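Uncharacterized protein (Candida albicans, PDB 5K04) probably serves as the non-catalytic subunit of the NatB complex, pairing with the NAT3 subunit in the acetylation of protein N termini. Local coordinates at residues 218-223 against 248-253; 231-236 against 259-264; 253-258 against 283-288. All coordinates share one frame; numbering follows the deposited sequence.

Contact 1. Residues 218-223 against 248-253; sequences LYMKAM and FDTWKL
In a helical array consistent with the TPR clan of this family, M220 on helix 213-225 meets T250 and L253 on helix 248-260. The nearest CA atoms, those of M220 and L253, are 8.2 Å apart, and the contact is made by side chains alone. From 218-223 only M220 takes part. Its chain turns at the last torsion (chi3 -79°), which carries the methyl across to T250, where M220 CE lies 3.7 Å from T250 OG1 in van der Waals contact. The sulfur rests against the methyl branch, M220 SD to T250 CG2 being 3.8 Å, and the two side chains cross at about a right angle. The hydroxyl of T250 hydrogen-bonds to D247 OD2. The two helices are separated in sequence by helix 229-242, and M220 also packs on L232, Y235 and T236 of that helix, so it sits among three consecutive helices, as is consistent with a TPR-like stack. At the other end of the methionine, M220 CB touches L253 CD1 at 3.8 Å, with M220 SD a little farther from the same methyl at 4.1 Å. Next to T250, D249 forms a salt bridge with K5 of the NAT3 chain.

Contact 2. Residues 231-236 against 259-264; sequences ALHAYT and KEIGKS
H233, I261 and K263 account for nearly all the surface buried here, H233 contributing about half. With CG anti to the backbone N (chi1 -171°), the imidazole swings out from helix 229-242 toward I261. I261 meets it with the end of its longer branch: I261 CD1 lies 3.6 Å from H233 CD2 and 3.9 Å from H233 CG, an oblique approach to the ring in which the two side chains cross at about a right angle.

K263 makes a looser touch through its aliphatic part, K263 CE standing 4.2 Å from H233 NE2. K263 NZ is 4.9 Å from the same ring nitrogen, a proximity that would tend to disfavour a protonated imidazole; the ammonium also has a long, weak ion pair with E267. The histidine is further fixed by stacking on W254 and by a weak hydrogen bond between H233 ND1 and S257 OG.

I261 and K263 flank G262 in the turn that ends helix 248-260. G262, with phi 97°, is the C-prime residue of a Schellman motif, its N bonding to K259 O at 2.9 Å while K263 N bonds to G258 O. S264 then caps E267 N at the start of helix 265-269. The contact therefore lays the side of helix 229-242 against the junction between helices 248-260 and 265-269, while T236, one turn along from H233, packs on L253 within helix 248-260.

Contact 3. Residues 253-258 against 283-288; sequences LWILSG and KIELDI
I255 of helix 248-260 packs on L286 of helix 277-289, and its CD1 also lies on the backbone and CB of E285. The nearest CA atoms are those of I255 and L286, 6.9 Å apart. L286 sends CG anti to its own backbone N (chi1 -178°), and from there L286 CD1 settles against the branch point of the isoleucine, 4.0 Å from I255 CB and equally far from I255 CG2. The two side chains meet at an oblique angle. The longer arm of I255 goes another way: chi1 of 64° sets CG1 between the backbone N and carbonyl carbon, and I255 CD1 reaches the main chain of the partner helix, 3.9 Å from E285 O. On E285 itself the contact involves the root of the side chain, with I255 CD1 to E285 CB at 4.1 Å.

No polar pair joins the two segments; several of their polar side chains bond elsewhere. The chain of E285 bends at chi2 and its carboxylate turns aside, E285 OE1 hydrogen-bonding to Y318 OH. K283 forms a salt bridge with D269, and D287 OD2 hydrogen-bonds to S297 OG. W254 bonds through NE1 to E237 OE2 on helix 229-242. Within helix 248-260, S257 OG donates to L253 O at 2.7 Å, tilted 26° from the carbonyl plane, while S257 N reaches that oxygen from the opposite face.

L286 also packs on F265 and L268 of helix 265-269, the short helix lying in sequence between the two partners. Such packing of a helix on the next but one, with the intervening helix covering the same side chain, is consistent with the TPR-like solenoid of this family.

In the fold
Of the helices involved, 213-225 comes first in the chain, and contact 1 closes the chain between it and the start of helix 248-260, spanning helix 229-242. Contact 2 opens inside that span, at 231-236, and closes beyond it at 259-264, so the two cross. Contact 3 opens at 253-258, before contact 2 has closed, and crosses it too, ending on helix 277-289. Contacts 1 and 3 follow in series and share L253. The centres lie only about 10 to 12 Å apart. M223 CE packs on A231 O at 3.3 Å, joining contacts 1 and 2. Helices 213-225, 229-242 and 277-289 and the turn at 261-264 are thereby gathered round helix 248-260.

Contact 1. Residues 218-223 against 248-253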
# COMPACT_ATOMS: atom_id res chain seq x y z
N LEU A 218 4.42 5.97 -25.33
CA LEU A 218 5.42 5.03 -25.81
C LEU A 218 5.97 5.47 -27.16
O LEU A 218 7.18 5.38 -27.41
CB LEU A 218 4.80 3.64 -25.90
CG LEU A 218 5.75 2.50 -26.26
CD1 LEU A 218 6.85 2.34 -25.20
CD2 LEU A 218 4.96 1.21 -26.44
N TYR A 219 5.10 5.96 -28.05
CA TYR A 219 5.53 6.44 -29.35
C TYR A 219 6.49 7.62 -29.20
O TYR A 219 7.50 7.70 -29.91
CB TYR A 219 4.30 6.84 -30.17
CG TYR A 219 4.59 7.21 -31.61
CD1 TYR A 219 5.46 6.47 -32.39
CD2 TYR A 219 3.93 8.28 -32.20
CE1 TYR A 219 5.69 6.82 -33.72
CE2 TYR A 219 4.16 8.64 -33.51
CZ TYR A 219 5.04 7.91 -34.27
OH TYR A 219 5.28 8.27 -35.58
N MET A 220 6.18 8.55 -28.29
CA MET A 220 7.02 9.73 -28.13
C MET A 220 8.36 9.36 -27.50
O MET A 220 9.41 9.89 -27.90
CB MET A 220 6.29 10.79 -27.29
CG MET A 220 5.29 11.65 -28.09
SD MET A 220 4.70 13.09 -27.26
CE MET A 220 3.54 12.31 -26.25
N LYS A 221 8.35 8.44 -26.53
CA LYS A 221 9.59 7.98 -25.91
C LYS A 221 10.49 7.28 -26.92
O LYS A 221 11.71 7.46 -26.90
CB LYS A 221 9.25 7.04 -24.75
CG LYS A 221 10.44 6.41 -24.11
CD LYS A 221 10.02 5.43 -23.02
CE LYS A 221 11.27 4.83 -22.38
NZ LYS A 221 10.95 3.80 -21.38
N ALA A 222 9.89 6.49 -27.81
CA ALA A 222 10.65 5.80 -28.83
C ALA A 222 11.33 6.79 -29.78
O ALA A 222 12.55 6.72 -30.00
CB ALA A 222 9.74 4.84 -29.59
N MET A 223 10.55 7.74 -30.33
CA MET A 223 11.11 8.75 -31.22
C MET A 223 12.26 9.49 -30.57
O MET A 223 13.28 9.77 -31.21
CB MET A 223 10.04 9.76 -31.62
CG MET A 223 8.97 9.22 -32.52
SD MET A 223 7.51 10.15 -32.18
CE MET A 223 7.29 10.48 -33.83
N PHE A 248 2.83 18.84 -19.82
CA PHE A 248 4.16 19.41 -19.62
C PHE A 248 5.25 18.53 -20.23
O PHE A 248 6.13 19.02 -20.94
CB PHE A 248 4.43 19.63 -18.14
CG PHE A 248 5.64 20.49 -17.87
CD1 PHE A 248 5.69 21.79 -18.35
CD2 PHE A 248 6.72 20.01 -17.16
CE1 PHE A 248 6.80 22.60 -18.11
CE2 PHE A 248 7.83 20.81 -16.91
CZ PHE A 248 7.88 22.10 -17.39
N ASP A 249 5.20 17.22 -19.97
CA ASP A 249 6.17 16.30 -20.56
C ASP A 249 6.18 16.41 -22.08
O ASP A 249 7.24 16.37 -22.71
CB ASP A 249 5.88 14.87 -20.11
CG ASP A 249 6.18 14.64 -18.64
OD1 ASP A 249 6.64 15.57 -17.96
OD2 ASP A 249 5.96 13.50 -18.16
N THR A 250 5.00 16.58 -22.68
CA THR A 250 4.91 16.73 -24.13
C THR A 250 5.44 18.08 -24.60
O THR A 250 6.00 18.18 -25.70
CB THR A 250 3.46 16.52 -24.59
OG1 THR A 250 2.97 15.27 -24.06
CG2 THR A 250 3.37 16.50 -26.12
N TRP A 251 5.29 19.13 -23.77
CA TRP A 251 5.86 20.43 -24.10
C TRP A 251 7.37 20.37 -24.11
O TRP A 251 8.02 20.94 -25.00
CB TRP A 251 5.40 21.50 -23.10
CG TRP A 251 4.02 22.11 -23.33
CD1 TRP A 251 2.91 21.96 -22.54
CD2 TRP A 251 3.63 23.00 -24.39
NE1 TRP A 251 1.86 22.69 -23.04
CE2 TRP A 251 2.27 23.33 -24.18
CE3 TRP A 251 4.29 23.53 -25.50
CZ2 TRP A 251 1.57 24.18 -25.04
CZ3 TRP A 251 3.59 24.37 -26.35
CH2 TRP A 251 2.25 24.68 -26.11
N LYS A 252 7.96 19.68 -23.14
CA LYS A 252 9.41 19.60 -23.06
C LYS A 252 9.99 18.87 -24.26
O LYS A 252 10.99 19.30 -24.84
CB LYS A 252 9.82 18.91 -21.76
CG LYS A 252 9.50 19.73 -20.50
CD LYS A 252 9.48 18.86 -19.23
CE LYS A 252 10.86 18.38 -18.83
NZ LYS A 252 10.80 17.51 -17.63
N LEU A 253 9.36 17.76 -24.66
CA LEU A 253 9.78 17.07 -25.88
C LEU A 253 9.65 17.98 -27.10
O LEU A 253 10.49 17.93 -28.00
CB LEU A 253 8.95 15.79 -26.06
CG LEU A 253 9.15 14.67 -25.03
CD1 LEU A 253 8.36 13.43 -25.43
CD2 LEU A 253 10.60 14.27 -24.85

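Contact 2. Residues 231-236 against 259-264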
# COMPACT_ATOMS: atom_id res chain seq x y z
N ALA A 231 10.13 13.86 -36.50
CA ALA A 231 8.85 13.18 -36.33
C ALA A 231 8.21 13.52 -34.99
O ALA A 231 6.99 13.55 -34.87
CB ALA A 231 9.03 11.66 -36.46
N LEU A 232 9.03 13.77 -33.97
CA LEU A 232 8.50 14.01 -32.64
C LEU A 232 8.03 15.44 -32.47
O LEU A 232 7.05 15.69 -31.78
CB LEU A 232 9.57 13.69 -31.61
CG LEU A 232 9.31 14.05 -30.16
CD1 LEU A 232 8.18 13.21 -29.58
CD2 LEU A 232 10.60 13.86 -29.38
N HIS A 233 8.75 16.39 -33.10
CA HIS A 233 8.36 17.79 -33.05
C HIS A 233 7.03 17.99 -33.75
O HIS A 233 6.12 18.64 -33.22
CB HIS A 233 9.44 18.66 -33.69
CG HIS A 233 9.23 20.13 -33.48
ND1 HIS A 233 9.26 20.71 -32.23
CD2 HIS A 233 8.97 21.12 -34.36
CE1 HIS A 233 9.03 22.00 -32.35
NE2 HIS A 233 8.84 22.28 -33.63
N ALA A 234 6.89 17.38 -34.93
CA ALA A 234 5.62 17.36 -35.63
C ALA A 234 4.54 16.70 -34.79
O ALA A 234 3.43 17.23 -34.66
CB ALA A 234 5.78 16.63 -36.97
N TYR A 235 4.84 15.55 -34.19
CA TYR A 235 3.81 14.83 -33.43
C TYR A 235 3.39 15.61 -32.19
O TYR A 235 2.19 15.86 -31.99
CB TYR A 235 4.31 13.42 -33.07
CG TYR A 235 3.26 12.52 -32.43
CD1 TYR A 235 2.23 11.96 -33.18
CD2 TYR A 235 3.31 12.20 -31.07
CE1 TYR A 235 1.25 11.13 -32.59
CE2 TYR A 235 2.35 11.37 -30.48
CZ TYR A 235 1.32 10.85 -31.25
OH TYR A 235 0.37 10.05 -30.69
N THR A 236 4.36 16.04 -31.37
CA THR A 236 4.02 16.80 -30.17
C THR A 236 3.28 18.09 -30.50
O THR A 236 2.30 18.44 -29.84
CB THR A 236 5.29 17.09 -29.35
OG1 THR A 236 6.25 17.81 -30.13
CG2 THR A 236 5.91 15.80 -28.84
N LYS A 259 14.65 22.35 -30.96
CA LYS A 259 16.05 22.75 -31.04
C LYS A 259 16.85 21.76 -31.87
O LYS A 259 17.70 22.15 -32.67
CB LYS A 259 16.64 22.89 -29.63
CG LYS A 259 18.10 23.32 -29.63
CD LYS A 259 18.48 23.98 -28.33
CE LYS A 259 19.91 23.63 -27.95
NZ LYS A 259 20.88 23.94 -29.03
N GLU A 260 16.57 20.47 -31.70
CA GLU A 260 17.36 19.45 -32.38
C GLU A 260 17.27 19.60 -33.90
O GLU A 260 18.25 19.35 -34.61
CB GLU A 260 16.89 18.06 -31.94
CG GLU A 260 17.40 17.64 -30.56
CD GLU A 260 18.90 17.39 -30.55
OE1 GLU A 260 19.51 17.33 -31.64
OE2 GLU A 260 19.47 17.26 -29.45
N ILE A 261 16.11 20.03 -34.41
CA ILE A 261 15.91 20.16 -35.85
C ILE A 261 16.24 21.58 -36.33
O ILE A 261 15.97 21.94 -37.48
CB ILE A 261 14.48 19.77 -36.26
CG1 ILE A 261 13.45 20.77 -35.76
CG2 ILE A 261 14.13 18.36 -35.77
CD1 ILE A 261 12.04 20.44 -36.21
N GLY A 262 16.84 22.40 -35.45
CA GLY A 262 17.39 23.68 -35.83
C GLY A 262 16.51 24.90 -35.61
O GLY A 262 16.86 25.98 -36.11
N LYS A 263 15.40 24.76 -34.90
CA LYS A 263 14.53 25.91 -34.67
C LYS A 263 15.20 26.91 -33.75
O LYS A 263 15.93 26.54 -32.82
CB LYS A 263 13.20 25.46 -34.07
CG LYS A 263 12.43 24.47 -34.93
CD LYS A 263 11.70 25.17 -36.06
CE LYS A 263 10.82 24.18 -36.82
NZ LYS A 263 9.85 24.88 -37.70
N SER A 264 14.97 28.20 -34.02
CA SER A 264 15.51 29.24 -33.16
C SER A 264 14.71 29.34 -31.86
O SER A 264 13.57 28.88 -31.76
CB SER A 264 15.51 30.59 -33.87
OG SER A 264 14.19 30.99 -34.17

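Contact 3. Residues 253-258 against 283-288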
# COMPACT_ATOMS: atom_id res chain seq x y z
N LEU A 253 9.36 17.76 -24.66
CA LEU A 253 9.78 17.07 -25.88
C LEU A 253 9.65 17.98 -27.10
O LEU A 253 10.49 17.93 -28.00
CB LEU A 253 8.95 15.79 -26.06
CG LEU A 253 9.15 14.67 -25.03
CD1 LEU A 253 8.36 13.43 -25.43
CD2 LEU A 253 10.60 14.27 -24.85
N TRP A 254 8.64 18.85 -27.11
CA TRP A 254 8.43 19.74 -28.25
C TRP A 254 9.54 20.77 -28.39
O TRP A 254 9.96 21.07 -29.52
CB TRP A 254 7.07 20.43 -28.13
CG TRP A 254 6.77 21.39 -29.24
CD1 TRP A 254 6.33 21.07 -30.51
CD2 TRP A 254 6.85 22.81 -29.19
NE1 TRP A 254 6.16 22.22 -31.25
CE2 TRP A 254 6.47 23.30 -30.46
CE3 TRP A 254 7.22 23.73 -28.20
CZ2 TRP A 254 6.44 24.65 -30.76
CZ3 TRP A 254 7.20 25.07 -28.50
CH2 TRP A 254 6.81 25.53 -29.77
N ILE A 255 10.02 21.34 -27.28
CA ILE A 255 11.12 22.31 -27.38
C ILE A 255 12.45 21.59 -27.59
O ILE A 255 13.33 22.10 -28.29
CB ILE A 255 11.19 23.23 -26.15
CG1 ILE A 255 11.50 22.45 -24.87
CG2 ILE A 255 9.92 24.07 -26.02
CD1 ILE A 255 11.87 23.31 -23.69
N LEU A 256 12.60 20.42 -26.98
CA LEU A 256 13.79 19.62 -27.22
C LEU A 256 13.93 19.30 -28.70
O LEU A 256 14.92 19.68 -29.34
CB LEU A 256 13.73 18.33 -26.39
CG LEU A 256 14.89 17.37 -26.66
CD1 LEU A 256 16.22 18.05 -26.38
CD2 LEU A 256 14.76 16.11 -25.85
N SER A 257 12.93 18.63 -29.27
CA SER A 257 12.99 18.26 -30.67
C SER A 257 13.06 19.50 -31.56
O SER A 257 13.74 19.48 -32.60
CB SER A 257 11.79 17.38 -31.03
OG SER A 257 10.56 17.98 -30.65
N GLY A 258 12.40 20.58 -31.16
CA GLY A 258 12.48 21.82 -31.93
C GLY A 258 13.90 22.32 -32.07
O GLY A 258 14.35 22.67 -33.17
N LYS A 283 8.87 28.20 -20.29
CA LYS A 283 9.75 29.31 -20.65
C LYS A 283 11.05 29.25 -19.87
O LYS A 283 12.11 29.60 -20.40
CB LYS A 283 9.03 30.63 -20.43
CG LYS A 283 8.03 30.96 -21.52
CD LYS A 283 7.40 32.32 -21.32
CE LYS A 283 6.44 32.66 -22.47
NZ LYS A 283 7.12 32.95 -23.78
N ILE A 284 10.98 28.79 -18.62
CA ILE A 284 12.19 28.50 -17.85
C ILE A 284 12.95 27.35 -18.49
O ILE A 284 14.17 27.41 -18.67
CB ILE A 284 11.84 28.17 -16.39
CG1 ILE A 284 10.90 29.24 -15.82
CG2 ILE A 284 13.12 28.08 -15.58
CD1 ILE A 284 10.44 28.95 -14.41
N GLU A 285 12.24 26.28 -18.82
CA GLU A 285 12.87 25.13 -19.47
C GLU A 285 13.45 25.51 -20.83
O GLU A 285 14.44 24.92 -21.27
CB GLU A 285 11.84 24.00 -19.61
CG GLU A 285 12.42 22.59 -19.46
CD GLU A 285 12.56 22.15 -18.02
OE1 GLU A 285 11.66 22.45 -17.20
OE2 GLU A 285 13.58 21.48 -17.70
N LEU A 286 12.87 26.51 -21.49
CA LEU A 286 13.35 26.90 -22.81
C LEU A 286 14.59 27.77 -22.69
O LEU A 286 15.49 27.68 -23.53
CB LEU A 286 12.24 27.61 -23.59
CG LEU A 286 12.58 28.05 -25.02
CD1 LEU A 286 12.77 26.85 -25.93
CD2 LEU A 286 11.52 29.01 -25.58
N ASP A 287 14.67 28.61 -21.64
CA ASP A 287 15.89 29.35 -21.36
C ASP A 287 17.06 28.41 -21.10
O ASP A 287 18.16 28.59 -21.64
CB ASP A 287 15.69 30.28 -20.17
CG ASP A 287 14.72 31.40 -20.46
OD1 ASP A 287 14.30 31.51 -21.63
OD2 ASP A 287 14.37 32.15 -19.52
N ILE A 288 16.84 27.40 -20.25
CA ILE A 288 17.88 26.42 -19.96
C ILE A 288 18.33 25.73 -21.24
O ILE A 288 19.54 25.57 -21.50
CB ILE A 288 17.36 25.41 -18.92
CG1 ILE A 288 17.20 26.10 -17.56
CG2 ILE A 288 18.26 24.18 -18.83
CD1 ILE A 288 16.44 25.27 -16.54